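Local coordinates for Sca-family protein (PDB 4LQ8), which probably takes part in cell adhesion as part of the rickettsial surface cell antigen Sca4, of which this chain is the N-terminal head portion, at residues A[169-174]-A[239-244]; A[208-211]-A[215-218]; A[261-266]-A[312-317]. All coordinates share one frame; numbering follows the deposited sequence. Where two conformers were deposited one is given.

Interaction 1 of 3, residues A[169-174]-A[239-244]; sequences VQWENH and LSMVAL
Met241 reaches Trp171 with the end of its side chain. Its methyl CE lies 3.8 Å from CZ2 of the indole, and its sulfur SD is 4.0 Å from the same CZ2. The methyl comes in obliquely. The sulfur sits at the ring edge, with SD 5.3 Å from the centroid of the six-membered ring of Trp171 and 79° off the ring normal. This is a Met-aromatic contact of the edge type. The same methyl meets a second partner, Val169, whose CG2 is 4.3 Å from CE of Met241. The other branch of Val169, CG1, lies on one face of the indole, 3.5 Å above its plane and offset toward the rim. Val169 and Trp171 thus offer Met241 one joint apolar surface.

The methionine chain is bent at chi2 (-61°) and then runs straight through the sulfur. This carries CE toward the indole although the CA-CB bond of Met241 does not aim at it. Around this contact, Leu196 and Ile224 touch both Trp171 and Met241. Asp32 serves both segments: OD2 bonds NE1 of Trp171 and OD1 bonds the backbone N of Val242. The pair joins the loop leading into strand 172-173, an outermost strand of the six-stranded antiparallel sheet, to strand 236-245 of the mixed sheet.

No hydrogen bond runs directly between the segments. Their direct cohesion is apolar and sulfur-aromatic, while the indole N-H, the polar atom of the group, is paired with a carboxylate that would also limit rotation of the ring.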
ATOM      1  N   VAL A 169       2.526 -16.319  -5.285  1.00 30.51           N
ATOM      2  CA  VAL A 169       1.228 -16.792  -4.782  1.00 30.02           C
ATOM      3  C   VAL A 169       0.695 -17.850  -5.763  1.00 36.14           C
ATOM      4  O   VAL A 169       0.773 -17.662  -6.976  1.00 36.10           O
ATOM      5  CB  VAL A 169       0.219 -15.622  -4.557  1.00 31.43           C
ATOM      6  CG1 VAL A 169      -1.176 -16.140  -4.217  1.00 30.36           C
ATOM      7  CG2 VAL A 169       0.714 -14.685  -3.457  1.00 30.34           C
ATOM      8  N   GLN A 170       0.230 -18.986  -5.245  1.00 34.68           N
ATOM      9  CA  GLN A 170      -0.304 -20.038  -6.107  1.00 35.95           C
ATOM     10  C   GLN A 170      -1.825 -19.918  -6.160  1.00 40.26           C
ATOM     11  O   GLN A 170      -2.527 -20.553  -5.367  1.00 41.82           O
ATOM     12  CB  GLN A 170       0.148 -21.453  -5.664  1.00 39.30           C
ATOM     13  CG  GLN A 170       1.662 -21.714  -5.757  1.00 55.02           C
ATOM     14  CD  GLN A 170       2.181 -21.751  -7.177  1.00 85.84           C
ATOM     15  OE1 GLN A 170       2.857 -20.823  -7.641  1.00 80.65           O
ATOM     16  NE2 GLN A 170       1.901 -22.835  -7.891  1.00 86.87           N
ATOM     17  N   TRP A 171      -2.324 -19.047  -7.067  1.00 34.12           N
ATOM     18  CA  TRP A 171      -3.754 -18.824  -7.271  1.00 32.46           C
ATOM     19  C   TRP A 171      -4.328 -19.993  -8.043  1.00 37.51           C
ATOM     20  O   TRP A 171      -3.760 -20.414  -9.056  1.00 36.14           O
ATOM     21  CB  TRP A 171      -4.017 -17.552  -8.085  1.00 28.97           C
ATOM     22  CG  TRP A 171      -3.670 -16.277  -7.382  1.00 28.44           C
ATOM     23  CD1 TRP A 171      -2.632 -15.445  -7.665  1.00 30.35           C
ATOM     24  CD2 TRP A 171      -4.410 -15.651  -6.318  1.00 27.30           C
ATOM     25  NE1 TRP A 171      -2.662 -14.354  -6.834  1.00 28.47           N
ATOM     26  CE2 TRP A 171      -3.760 -14.435  -6.018  1.00 29.49           C
ATOM     27  CE3 TRP A 171      -5.551 -16.013  -5.571  1.00 27.85           C
ATOM     28  CZ2 TRP A 171      -4.189 -13.592  -4.981  1.00 27.46           C
ATOM     29  CZ3 TRP A 171      -5.986 -15.163  -4.564  1.00 27.95           C
ATOM     30  CH2 TRP A 171      -5.316 -13.964  -4.287  1.00 27.53           C
ATOM     31  N   GLU A 172      -5.477 -20.495  -7.579  1.00 34.86           N
ATOM     32  CA  GLU A 172      -6.202 -21.563  -8.246  1.00 35.56           C
ATOM     33  C   GLU A 172      -7.492 -20.980  -8.768  1.00 38.54           C
ATOM     34  O   GLU A 172      -8.191 -20.261  -8.041  1.00 37.51           O
ATOM     35  CB  GLU A 172      -6.474 -22.730  -7.293  1.00 38.23           C
ATOM     36  CG  GLU A 172      -5.235 -23.550  -6.972  1.00 53.83           C
ATOM     37  CD  GLU A 172      -5.541 -24.939  -6.457  1.00 92.37           C
ATOM     38  OE1 GLU A 172      -5.432 -25.902  -7.251  1.00 95.55           O
ATOM     39  OE2 GLU A 172      -5.911 -25.066  -5.267  1.00 94.98           O
ATOM     40  N   ASN A 173      -7.739 -21.186 -10.065  1.00 35.50           N
ATOM     41  CA  ASN A 173      -8.938 -20.731 -10.754  1.00 34.40           C
ATOM     42  C   ASN A 173     -10.128 -21.442 -10.128  1.00 37.24           C
ATOM     43  O   ASN A 173     -10.042 -22.643  -9.839  1.00 35.29           O
ATOM     44  CB  ASN A 173      -8.872 -21.090 -12.242  1.00 36.63           C
ATOM     45  CG  ASN A 173      -7.727 -20.450 -12.978  1.00 56.97           C
ATOM     46  OD1 ASN A 173      -7.645 -19.229 -13.101  1.00 43.21           O
ATOM     47  ND2 ASN A 173      -6.841 -21.268 -13.523  1.00 55.81           N
ATOM     48  N   HIS A 174     -11.219 -20.689  -9.889  1.00 34.99           N
ATOM     49  CA  HIS A 174     -12.452 -21.236  -9.337  1.00 36.52           C
ATOM     50  C   HIS A 174     -13.044 -22.237 -10.332  1.00 44.62           C
ATOM     51  O   HIS A 174     -12.936 -22.049 -11.549  1.00 45.41           O
ATOM     52  CB  HIS A 174     -13.451 -20.129  -9.004  1.00 36.28           C
ATOM     53  CG  HIS A 174     -14.488 -20.529  -8.005  1.00 39.80           C
ATOM     54  ND1 HIS A 174     -15.589 -21.301  -8.368  1.00 42.37           N
ATOM     55  CD2 HIS A 174     -14.591 -20.206  -6.693  1.00 40.32           C
ATOM     56  CE1 HIS A 174     -16.307 -21.435  -7.265  1.00 41.53           C
ATOM     57  NE2 HIS A 174     -15.745 -20.800  -6.230  1.00 41.06           N
ATOM     58  N   LEU A 239       1.830 -10.408   2.573  1.00 24.07           N
ATOM     59  CA  LEU A 239       1.295 -10.469   1.227  1.00 23.17           C
ATOM     60  C   LEU A 239       1.758  -9.316   0.410  1.00 27.12           C
ATOM     61  O   LEU A 239       1.772  -8.186   0.894  1.00 25.88           O
ATOM     62  CB  LEU A 239      -0.241 -10.451   1.273  1.00 23.28           C
ATOM     63  CG  LEU A 239      -0.933 -11.517   2.155  1.00 27.00           C
ATOM     64  CD1 LEU A 239      -2.431 -11.253   2.195  1.00 26.26           C
ATOM     65  CD2 LEU A 239      -0.626 -12.945   1.645  1.00 26.08           C
ATOM     66  N   SER A 240       2.150  -9.583  -0.850  0.63 23.91           N
ATOM     67  CA  SER A 240       2.589  -8.561  -1.811  0.63 22.70           C
ATOM     68  C   SER A 240       1.819  -8.788  -3.091  0.63 24.80           C
ATOM     69  O   SER A 240       2.112  -9.730  -3.808  0.63 25.27           O
ATOM     70  CB  SER A 240       4.093  -8.650  -2.070  0.63 24.31           C
ATOM     71  OG  SER A 240       4.851  -8.254  -0.940  0.63 31.98           O
ATOM     72  N   MET A 241       0.812  -7.950  -3.355  1.00 21.62           N
ATOM     73  CA  MET A 241      -0.053  -8.054  -4.525  1.00 21.52           C
ATOM     74  C   MET A 241       0.300  -6.983  -5.536  1.00 24.57           C
ATOM     75  O   MET A 241       0.221  -5.789  -5.246  1.00 22.79           O
ATOM     76  CB  MET A 241      -1.549  -8.019  -4.104  1.00 23.45           C
ATOM     77  CG  MET A 241      -1.920  -9.111  -3.071  1.00 26.79           C
ATOM     78  SD  MET A 241      -1.679 -10.825  -3.659  1.00 30.99           S
ATOM     79  CE  MET A 241      -2.243 -11.736  -2.241  1.00 28.63           C
ATOM     80  N   VAL A 242       0.742  -7.420  -6.711  1.00 22.64           N
ATOM     81  CA  VAL A 242       1.199  -6.519  -7.765  1.00 22.66           C
ATOM     82  C   VAL A 242       0.041  -5.655  -8.343  1.00 26.08           C
ATOM     83  O   VAL A 242      -1.117  -6.094  -8.430  1.00 25.72           O
ATOM     84  CB  VAL A 242       2.003  -7.290  -8.861  1.00 26.38           C
ATOM     85  CG1 VAL A 242       1.082  -8.132  -9.764  1.00 26.19           C
ATOM     86  CG2 VAL A 242       2.872  -6.338  -9.687  1.00 25.71           C
ATOM     87  N   ALA A 243       0.384  -4.428  -8.721  1.00 22.27           N
ATOM     88  CA  ALA A 243      -0.515  -3.484  -9.380  1.00 23.23           C
ATOM     89  C   ALA A 243      -0.820  -4.043 -10.770  1.00 28.46           C
ATOM     90  O   ALA A 243       0.027  -4.731 -11.342  1.00 28.93           O
ATOM     91  CB  ALA A 243       0.185  -2.141  -9.517  1.00 24.04           C
ATOM     92  N   LEU A 244      -2.016  -3.791 -11.302  1.00 23.60           N
ATOM     93  CA  LEU A 244      -2.346  -4.271 -12.644  1.00 23.64           C
ATOM     94  C   LEU A 244      -2.441  -3.085 -13.571  1.00 28.60           C
ATOM     95  O   LEU A 244      -2.925  -2.023 -13.159  1.00 27.81           O
ATOM     96  CB  LEU A 244      -3.690  -5.030 -12.674  1.00 23.80           C
ATOM     97  CG  LEU A 244      -3.756  -6.397 -11.999  1.00 28.21           C
ATOM     98  CD1 LEU A 244      -5.130  -7.012 -12.189  1.00 29.51           C
ATOM     99  CD2 LEU A 244      -2.688  -7.362 -12.535  1.00 27.34           C
TER

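Interaction 2 of 3, residues A[208-211]-A[215-218]; sequences LAKQ and QVQI
The carbonyl oxygen of Leu208 meets two groups of the facing strand, a backbone N-H and a CA-H. Val216 N bonds to Leu208 O at 2.9 Å, with an N-H...O angle of 167°. CA of Gln215 adds a CA-H...O contact of 3.4 Å to the same Leu208 O. The return bond runs from Leu208 N to Val216 O at 3.0 Å and is just as straight (168°). Leu208 and Val216 are therefore an antiparallel hydrogen-bonded pair. Ala209 and Gln215 form the next, non-hydrogen-bonded pair. The two pairs lie at the turn end of the beta hairpin made by strands 206-209 and 215-224.

Leu208 and Val216 point their side chains the same way, side by side, with CD1 of Leu208 4.1 Å from CB of Val216. The other methyl of Leu208, CD2, crosses to CG1 of Ile218 at 3.8 Å. Lys210 is extended beyond CG and lays its aliphatic chain across Val216, CE meeting CG2 of Val216 at 3.7 Å. Its NZ ends on the carbonyl of Gly299. On the other face, the bent Gln215 chain brings OE1 to 3.8 Å from CB of Ala209.

Strand 206-209 lies between 215-224 and 335-336 in the six-stranded antiparallel sheet. The face bearing Leu208, Val216 and Ile218 packs on Ile301 of strand 300-304, and Leu208 also touches Tyr294 of strand 292-297.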
ATOM      1  N   LEU A 208     -10.911   7.049 -16.095  1.00 29.50           N
ATOM      2  CA  LEU A 208     -10.351   7.939 -15.098  1.00 30.26           C
ATOM      3  C   LEU A 208      -9.432   8.935 -15.810  1.00 37.13           C
ATOM      4  O   LEU A 208      -9.230   8.840 -17.025  1.00 37.18           O
ATOM      5  CB  LEU A 208      -9.661   7.173 -13.940  1.00 29.82           C
ATOM      6  CG  LEU A 208      -8.646   6.095 -14.269  1.00 35.07           C
ATOM      7  CD1 LEU A 208      -7.312   6.722 -14.713  1.00 36.88           C
ATOM      8  CD2 LEU A 208      -8.410   5.191 -13.059  1.00 34.39           C
ATOM      9  N   ALA A 209      -8.910   9.912 -15.079  1.00 34.98           N
ATOM     10  CA  ALA A 209      -8.015  10.880 -15.703  1.00 35.02           C
ATOM     11  C   ALA A 209      -6.691  10.904 -14.978  1.00 38.14           C
ATOM     12  O   ALA A 209      -6.657  10.772 -13.752  1.00 35.53           O
ATOM     13  CB  ALA A 209      -8.640  12.266 -15.705  1.00 36.16           C
ATOM     14  N   LYS A 210      -5.599  11.053 -15.739  1.00 36.62           N
ATOM     15  CA  LYS A 210      -4.253  11.237 -15.180  1.00 37.03           C
ATOM     16  C   LYS A 210      -4.208  12.695 -14.671  1.00 44.24           C
ATOM     17  O   LYS A 210      -5.074  13.501 -15.046  1.00 43.68           O
ATOM     18  CB  LYS A 210      -3.172  11.058 -16.254  1.00 38.82           C
ATOM     19  CG  LYS A 210      -3.058   9.660 -16.822  1.00 41.99           C
ATOM     20  CD  LYS A 210      -1.866   9.614 -17.747  1.00 47.35           C
ATOM     21  CE  LYS A 210      -1.804   8.334 -18.524  1.00 52.11           C
ATOM     22  NZ  LYS A 210      -0.648   8.322 -19.462  1.00 60.06           N
ATOM     23  N   GLN A 211      -3.200  13.043 -13.838  1.00 42.25           N
ATOM     24  CA  GLN A 211      -3.064  14.405 -13.304  1.00 42.47           C
ATOM     25  C   GLN A 211      -3.045  15.477 -14.417  1.00 45.86           C
ATOM     26  O   GLN A 211      -3.585  16.557 -14.211  1.00 46.26           O
ATOM     27  CB  GLN A 211      -1.853  14.531 -12.353  1.00 43.45           C
ATOM     28  CG  GLN A 211      -1.926  15.772 -11.446  1.00 54.15           C
ATOM     29  CD  GLN A 211      -0.573  16.294 -10.997  1.00 82.35           C
ATOM     30  OE1 GLN A 211       0.423  16.307 -11.743  1.00 79.41           O
ATOM     31  NE2 GLN A 211      -0.521  16.791  -9.772  1.00 74.82           N
ATOM     32  N   GLN A 215      -7.314  10.909 -20.459  1.00 42.32           N
ATOM     33  CA  GLN A 215      -8.342   9.908 -20.119  1.00 41.09           C
ATOM     34  C   GLN A 215      -7.808   8.490 -20.347  1.00 42.68           C
ATOM     35  O   GLN A 215      -7.230   8.208 -21.406  1.00 44.35           O
ATOM     36  CB  GLN A 215      -9.597  10.105 -20.982  1.00 43.38           C
ATOM     37  CG  GLN A 215     -10.212  11.501 -20.923  1.00 59.58           C
ATOM     38  CD  GLN A 215     -11.245  11.635 -19.853  1.00 71.62           C
ATOM     39  OE1 GLN A 215     -10.954  11.987 -18.712  1.00 73.78           O
ATOM     40  NE2 GLN A 215     -12.484  11.425 -20.217  1.00 58.59           N
ATOM     41  N   VAL A 216      -8.010   7.595 -19.375  1.00 33.61           N
ATOM     42  CA  VAL A 216      -7.559   6.205 -19.494  1.00 30.59           C
ATOM     43  C   VAL A 216      -8.743   5.293 -19.163  1.00 32.98           C
ATOM     44  O   VAL A 216      -9.346   5.427 -18.085  1.00 30.67           O
ATOM     45  CB  VAL A 216      -6.332   5.902 -18.561  1.00 32.79           C
ATOM     46  CG1 VAL A 216      -5.954   4.426 -18.579  1.00 31.22           C
ATOM     47  CG2 VAL A 216      -5.118   6.766 -18.909  1.00 33.41           C
ATOM     48  N   GLN A 217      -9.059   4.349 -20.069  1.00 28.82           N
ATOM     49  CA  GLN A 217     -10.103   3.383 -19.779  1.00 28.01           C
ATOM     50  C   GLN A 217      -9.516   2.198 -19.025  1.00 31.88           C
ATOM     51  O   GLN A 217      -8.499   1.644 -19.449  1.00 30.94           O
ATOM     52  CB  GLN A 217     -10.823   2.890 -21.036  1.00 29.64           C
ATOM     53  CG  GLN A 217     -12.030   2.010 -20.630  1.00 40.06           C
ATOM     54  CD  GLN A 217     -12.845   1.536 -21.784  1.00 61.50           C
ATOM     55  OE1 GLN A 217     -12.646   0.425 -22.265  1.00 59.25           O
ATOM     56  NE2 GLN A 217     -13.793   2.349 -22.227  1.00 53.43           N
ATOM     57  N   ILE A 218     -10.173   1.802 -17.921  1.00 27.26           N
ATOM     58  CA  ILE A 218      -9.818   0.616 -17.150  1.00 25.81           C
ATOM     59  C   ILE A 218     -10.798  -0.439 -17.642  1.00 31.41           C
ATOM     60  O   ILE A 218     -11.992  -0.342 -17.372  1.00 31.21           O
ATOM     61  CB  ILE A 218      -9.919   0.839 -15.604  1.00 26.94           C
ATOM     62  CG1 ILE A 218      -9.000   2.000 -15.109  1.00 26.19           C
ATOM     63  CG2 ILE A 218      -9.673  -0.482 -14.814  1.00 25.46           C
ATOM     64  CD1 ILE A 218      -7.471   1.856 -15.352  1.00 30.65           C
TER

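Interaction 3 of 3, residues A[261-266]-A[312-317]; sequences AHYEEG and KEMMKE
The ring of Tyr263 meets Met314 at its hydroxyl end, not over the middle of a face. Methyl CE of Met314 is 3.8 Å from OH of Tyr263; it stands above the ring plane but beyond the rim. Ala261 is on the same side of that plane, with its CB 3.7 Å from CE1 of Tyr263. The two side chains, Tyr263 and Met314, cross at about a right angle. The methyl also touches the alanine, CE of Met314 lying 3.8 Å from CB of Ala261. It thus rests where the alanine methyl and the tyrosine hydroxyl come together.

The contact seats helix 308-320 against strand 258-265 of the mixed sheet. Ala261 and Tyr263 alternate along the strand and so share a face of it, and both touch the CE methyl of Met314. Within 312-317, Met314 alone touches 261-266; the nearest CA atoms, those of Ala261 and Met314, are still 8.8 Å apart. The side chain of Met314 runs straight out from the helix through chi2 (178°), then turns at the sulfur (chi3 90°) to present CE to the strand.

The buried tyrosine hydroxyl is satisfied by a hydrogen bond to the carbonyl of Pro227. The loop after that proline reaches both partners: Ile228 packs on Met314, Leu230 on Tyr263. On the same helix, Glu317 makes a salt bridge to Lys229.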
ATOM      1  N   ALA A 261       0.444  -6.250   2.746  1.00 21.31           N
ATOM      2  CA  ALA A 261      -0.291  -6.421   3.988  1.00 21.62           C
ATOM      3  C   ALA A 261       0.536  -7.332   4.894  1.00 25.22           C
ATOM      4  O   ALA A 261       1.057  -8.364   4.448  1.00 24.49           O
ATOM      5  CB  ALA A 261      -1.681  -7.005   3.709  1.00 22.58           C
ATOM      6  N   HIS A 262       0.711  -6.900   6.150  1.00 22.25           N
ATOM      7  CA  HIS A 262       1.600  -7.517   7.134  1.00 22.56           C
ATOM      8  C   HIS A 262       0.879  -7.954   8.373  1.00 28.88           C
ATOM      9  O   HIS A 262       0.364  -7.138   9.124  1.00 30.18           O
ATOM     10  CB  HIS A 262       2.753  -6.528   7.424  1.00 22.72           C
ATOM     11  CG  HIS A 262       3.360  -6.045   6.149  1.00 24.76           C
ATOM     12  ND1 HIS A 262       4.228  -6.848   5.413  1.00 25.80           N
ATOM     13  CD2 HIS A 262       3.097  -4.919   5.440  1.00 25.09           C
ATOM     14  CE1 HIS A 262       4.500  -6.168   4.312  1.00 24.03           C
ATOM     15  NE2 HIS A 262       3.843  -4.998   4.290  1.00 24.40           N
ATOM     16  N   TYR A 263       0.786  -9.265   8.550  1.00 27.12           N
ATOM     17  CA  TYR A 263       0.077  -9.898   9.656  1.00 27.34           C
ATOM     18  C   TYR A 263       1.086 -10.629  10.513  1.00 34.75           C
ATOM     19  O   TYR A 263       1.795 -11.503  10.021  1.00 35.60           O
ATOM     20  CB  TYR A 263      -0.972 -10.910   9.138  1.00 26.42           C
ATOM     21  CG  TYR A 263      -2.018 -10.342   8.199  1.00 25.95           C
ATOM     22  CD1 TYR A 263      -1.744 -10.155   6.843  1.00 26.10           C
ATOM     23  CD2 TYR A 263      -3.310 -10.067   8.647  1.00 25.83           C
ATOM     24  CE1 TYR A 263      -2.733  -9.717   5.960  1.00 25.24           C
ATOM     25  CE2 TYR A 263      -4.298  -9.618   7.778  1.00 25.06           C
ATOM     26  CZ  TYR A 263      -4.005  -9.435   6.436  1.00 27.71           C
ATOM     27  OH  TYR A 263      -4.976  -8.973   5.591  1.00 22.42           O
ATOM     28  N   GLU A 264       1.173 -10.262  11.783  1.00 32.23           N
ATOM     29  CA  GLU A 264       2.118 -10.909  12.690  1.00 32.60           C
ATOM     30  C   GLU A 264       1.363 -11.646  13.758  1.00 37.05           C
ATOM     31  O   GLU A 264       0.306 -11.187  14.185  1.00 35.37           O
ATOM     32  CB  GLU A 264       3.025  -9.887  13.351  1.00 32.91           C
ATOM     33  CG  GLU A 264       3.930  -9.135  12.401  1.00 36.19           C
ATOM     34  CD  GLU A 264       4.756  -8.085  13.108  1.00 42.13           C
ATOM     35  OE1 GLU A 264       4.720  -8.026  14.357  1.00 42.17           O
ATOM     36  OE2 GLU A 264       5.432  -7.303  12.409  1.00 44.53           O
ATOM     37  N   GLU A 265       1.932 -12.764  14.223  1.00 37.58           N
ATOM     38  CA  GLU A 265       1.367 -13.590  15.290  1.00 40.31           C
ATOM     39  C   GLU A 265       1.057 -12.721  16.509  1.00 46.86           C
ATOM     40  O   GLU A 265       1.962 -12.106  17.072  1.00 45.12           O
ATOM     41  CB  GLU A 265       2.340 -14.732  15.642  1.00 43.04           C
ATOM     42  CG  GLU A 265       1.689 -15.851  16.437  1.00 56.18           C
ATOM     43  CD  GLU A 265       2.499 -17.116  16.642  1.00 80.53           C
ATOM     44  OE1 GLU A 265       3.142 -17.584  15.676  1.00 68.62           O
ATOM     45  OE2 GLU A 265       2.438 -17.676  17.761  1.00 81.89           O
ATOM     46  N   GLY A 266      -0.235 -12.612  16.826  1.00 47.36           N
ATOM     47  CA  GLY A 266      -0.730 -11.831  17.956  1.00 49.29           C
ATOM     48  C   GLY A 266      -0.607 -12.550  19.296  1.00 59.26           C
ATOM     49  O   GLY A 266      -0.009 -13.637  19.371  1.00 59.26           O
ATOM     50  N   LYS A 312     -10.030   1.361   4.003  1.00 26.86           N
ATOM     51  CA  LYS A 312     -10.428   2.026   5.250  1.00 27.38           C
ATOM     52  C   LYS A 312     -10.505   1.039   6.431  1.00 31.36           C
ATOM     53  O   LYS A 312     -10.057   1.377   7.517  1.00 32.45           O
ATOM     54  CB  LYS A 312     -11.767   2.795   5.084  1.00 30.34           C
ATOM     55  CG  LYS A 312     -11.727   3.911   4.008  1.00 35.45           C
ATOM     56  CD  LYS A 312     -10.710   5.054   4.252  1.00 45.47           C
ATOM     57  CE  LYS A 312     -10.525   5.954   3.023  1.00 48.81           C
ATOM     58  NZ  LYS A 312      -9.813   7.228   3.340  1.00 41.34           N
ATOM     59  N   GLU A 313     -11.042  -0.170   6.224  1.00 27.06           N
ATOM     60  CA  GLU A 313     -11.105  -1.203   7.277  1.00 27.75           C
ATOM     61  C   GLU A 313      -9.686  -1.624   7.712  1.00 30.21           C
ATOM     62  O   GLU A 313      -9.436  -1.790   8.910  1.00 30.02           O
ATOM     63  CB  GLU A 313     -11.809  -2.462   6.771  1.00 29.41           C
ATOM     64  CG  GLU A 313     -13.309  -2.493   6.922  1.00 44.00           C
ATOM     65  CD  GLU A 313     -13.960  -3.669   6.206  1.00 75.16           C
ATOM     66  OE1 GLU A 313     -13.295  -4.719   6.035  1.00 59.87           O
ATOM     67  OE2 GLU A 313     -15.135  -3.527   5.795  1.00 79.96           O
ATOM     68  N   MET A 314      -8.773  -1.821   6.726  1.00 24.14           N
ATOM     69  CA  MET A 314      -7.377  -2.207   6.980  1.00 22.01           C
ATOM     70  C   MET A 314      -6.645  -1.071   7.657  1.00 25.34           C
ATOM     71  O   MET A 314      -5.939  -1.315   8.626  1.00 26.05           O
ATOM     72  CB  MET A 314      -6.667  -2.638   5.683  1.00 22.60           C
ATOM     73  CG  MET A 314      -7.225  -3.915   5.111  1.00 24.64           C
ATOM     74  SD  MET A 314      -6.425  -4.382   3.569  1.00 26.94           S
ATOM     75  CE  MET A 314      -5.062  -5.400   4.213  1.00 23.90           C
ATOM     76  N   MET A 315      -6.843   0.173   7.194  1.00 22.76           N
ATOM     77  CA  MET A 315      -6.225   1.352   7.826  1.00 22.58           C
ATOM     78  C   MET A 315      -6.647   1.435   9.305  1.00 27.93           C
ATOM     79  O   MET A 315      -5.784   1.554  10.173  1.00 28.09           O
ATOM     80  CB  MET A 315      -6.560   2.651   7.071  1.00 23.78           C
ATOM     81  CG  MET A 315      -5.623   2.918   5.892  1.00 26.69           C
ATOM     82  SD  MET A 315      -3.824   2.919   6.276  1.00 29.47           S
ATOM     83  CE  MET A 315      -3.740   4.339   7.390  1.00 26.04           C
ATOM     84  N   LYS A 316      -7.951   1.267   9.585  1.00 26.01           N
ATOM     85  CA  LYS A 316      -8.498   1.247  10.951  1.00 27.26           C
ATOM     86  C   LYS A 316      -7.830   0.171  11.859  1.00 30.87           C
ATOM     87  O   LYS A 316      -7.425   0.494  12.967  1.00 31.50           O
ATOM     88  CB  LYS A 316     -10.027   1.079  10.928  1.00 29.63           C
ATOM     89  CG  LYS A 316     -10.724   1.223  12.295  1.00 45.15           C
ATOM     90  CD  LYS A 316     -10.615   2.637  12.879  1.00 66.92           C
ATOM     91  CE  LYS A 316     -10.858   2.684  14.375  1.00 87.42           C
ATOM     92  NZ  LYS A 316     -10.586   4.037  14.942  1.00 96.42           N
ATOM     93  N   GLU A 317      -7.702  -1.075  11.384  1.00 27.57           N
ATOM     94  CA  GLU A 317      -7.079  -2.175  12.138  1.00 27.25           C
ATOM     95  C   GLU A 317      -5.572  -1.919  12.381  1.00 27.97           C
ATOM     96  O   GLU A 317      -5.088  -2.135  13.494  1.00 27.01           O
ATOM     97  CB  GLU A 317      -7.333  -3.523  11.429  1.00 28.61           C
ATOM     98  CG  GLU A 317      -6.804  -4.767  12.134  1.00 29.97           C
ATOM     99  CD  GLU A 317      -7.415  -5.140  13.471  1.00 47.48           C
ATOM    100  OE1 GLU A 317      -8.431  -4.527  13.864  1.00 34.90           O
ATOM    101  OE2 GLU A 317      -6.867  -6.052  14.135  1.00 41.72           O
TER

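Along the chain, interaction 2 falls between the two segments of interaction 1, and interaction 3 follows both. Interactions 1 and 3 have centres about 19 Å apart and touch directly: strands 236-245 and 258-265 are antiparallel neighbours in the mixed sheet, and Leu239 N probably bonds to Ala261 O. Interactions 1 and 2 share the six-stranded antiparallel sheet, with centres about 24 Å apart. Interactions 2 and 3 are farthest apart, about 30 Å between centres, on opposite sides of the chain's centre. Together they join the antiparallel sheet to the mixed sheet, and the mixed sheet to helix 308-320, within the Rickettsia surface antigen family region.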